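Long-range contact in extracellular solute-binding protein (Conexibacter woesei, PDB 4P98), which probably captures a solute outside the cell membrane, as a BMP-family lipoprotein, and delivers it to an ABC transporter for uptake: residues D210-G215 / G227-A232. Numbering follows the deposited sequence.
Sequences DGRGLG and GVSAAA
S229 N donates to D210 O (3.0 Å), a hydrogen bond tying the loop before helix 212-221 to the loop after strand 225-226, nearly in line with the D210 carbonyl. Beside it, G211 CA lies 4.3 Å from V228 CA, where any CB on G211 would collide, and the positive phi of G211 also calls for glycine. Within 210-212, R212 grips the D210 carboxylate side-on in a salt bridge, NE to OD1 (2.9 Å) and NH2 to OD2 (2.7 Å), both oxygens in the guanidinium plane. D210 OD1 also accepts from R212 N, closing an Asx turn at the helix start. S229 OG, bonded to D31 O, accepts from A231 N in an ST turn within the 229-232 beta turn. The guanidinium, fixed in rotation by the D210 grip, lays one face over S229 OG and A231 CB, while R212 CG packs on A232 CB (3.7 Å). V228 CG1, anti to its backbone N (chi1 177°), packs against the G211 carbonyl (3.6 Å to O); the apolar contact is V228 CG2 with L214 CD2 (3.8 Å). An alanine in place of R212 would probably leave the D210 carboxylate without its cationic mate and uncover the A231 and A232 methyls. In the lobe of the five-stranded parallel sheet, E190 of helix 187-199 binds G211 N and L214 N, while loop 229-230 bridges to D31 and G32, beyond strand 22-25 of the other lobe's six-stranded sheet.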
# COMPACT_ATOMS: atom_id res chain seq x y z
N ASP A 210 8.57 -7.18 2.57
CA ASP A 210 7.58 -8.25 2.54
C ASP A 210 7.05 -8.58 3.94
O ASP A 210 5.84 -8.64 4.16
CB ASP A 210 8.16 -9.50 1.88
CG ASP A 210 7.16 -10.63 1.82
OD1 ASP A 210 7.05 -11.37 2.81
OD2 ASP A 210 6.45 -10.77 0.81
N GLY A 211 7.97 -8.79 4.88
CA GLY A 211 7.61 -9.09 6.25
C GLY A 211 7.55 -10.57 6.66
O GLY A 211 7.56 -10.85 7.84
N ARG A 212 7.47 -11.50 5.72
CA ARG A 212 7.33 -12.93 6.10
C ARG A 212 8.49 -13.47 6.95
O ARG A 212 8.28 -14.32 7.82
CB ARG A 212 7.12 -13.81 4.88
CG ARG A 212 5.65 -13.93 4.51
CD ARG A 212 5.47 -14.65 3.20
NE ARG A 212 5.56 -13.71 2.09
CZ ARG A 212 5.11 -13.93 0.87
NH1 ARG A 212 4.54 -15.08 0.54
NH2 ARG A 212 5.21 -12.98 -0.05
N GLY A 213 9.69 -12.96 6.71
CA GLY A 213 10.87 -13.37 7.48
C GLY A 213 10.84 -12.76 8.86
O GLY A 213 11.06 -13.44 9.86
N LEU A 214 10.54 -11.47 8.91
CA LEU A 214 10.34 -10.78 10.18
C LEU A 214 9.27 -11.48 11.02
O LEU A 214 9.40 -11.60 12.24
CB LEU A 214 9.97 -9.32 9.88
CG LEU A 214 9.56 -8.42 11.04
CD1 LEU A 214 10.10 -7.01 10.81
CD2 LEU A 214 8.06 -8.44 11.21
N GLY A 215 8.21 -11.92 10.35
CA GLY A 215 7.10 -12.61 10.97
C GLY A 215 7.51 -13.91 11.65
O GLY A 215 7.04 -14.22 12.75
N GLY A 227 2.57 -4.72 9.56
CA GLY A 227 3.03 -4.52 8.18
C GLY A 227 3.36 -5.76 7.38
O GLY A 227 3.73 -5.65 6.21
N VAL A 228 3.20 -6.94 7.99
CA VAL A 228 3.56 -8.19 7.33
C VAL A 228 2.56 -8.54 6.24
O VAL A 228 1.36 -8.36 6.40
CB VAL A 228 3.71 -9.35 8.35
CG1 VAL A 228 4.01 -10.65 7.63
CG2 VAL A 228 4.79 -9.01 9.35
N SER A 229 3.08 -9.04 5.13
CA SER A 229 2.29 -9.48 3.99
C SER A 229 1.11 -10.34 4.41
O SER A 229 1.26 -11.23 5.26
CB SER A 229 3.18 -10.30 3.03
OG SER A 229 2.40 -11.00 2.05
N ALA A 230 -0.03 -10.09 3.76
CA ALA A 230 -1.23 -10.90 3.93
C ALA A 230 -1.05 -12.34 3.42
O ALA A 230 -1.85 -13.20 3.76
CB ALA A 230 -2.43 -10.25 3.22
N ALA A 231 -0.01 -12.61 2.63
CA ALA A 231 0.23 -13.96 2.09
C ALA A 231 0.99 -14.87 3.06
O ALA A 231 1.29 -16.02 2.73
CB ALA A 231 0.97 -13.87 0.77
N ALA A 232 1.32 -14.38 4.25
CA ALA A 232 2.00 -15.17 5.25
C ALA A 232 1.12 -16.31 5.75
O ALA A 232 -0.10 -16.30 5.57
CB ALA A 232 2.44 -14.29 6.40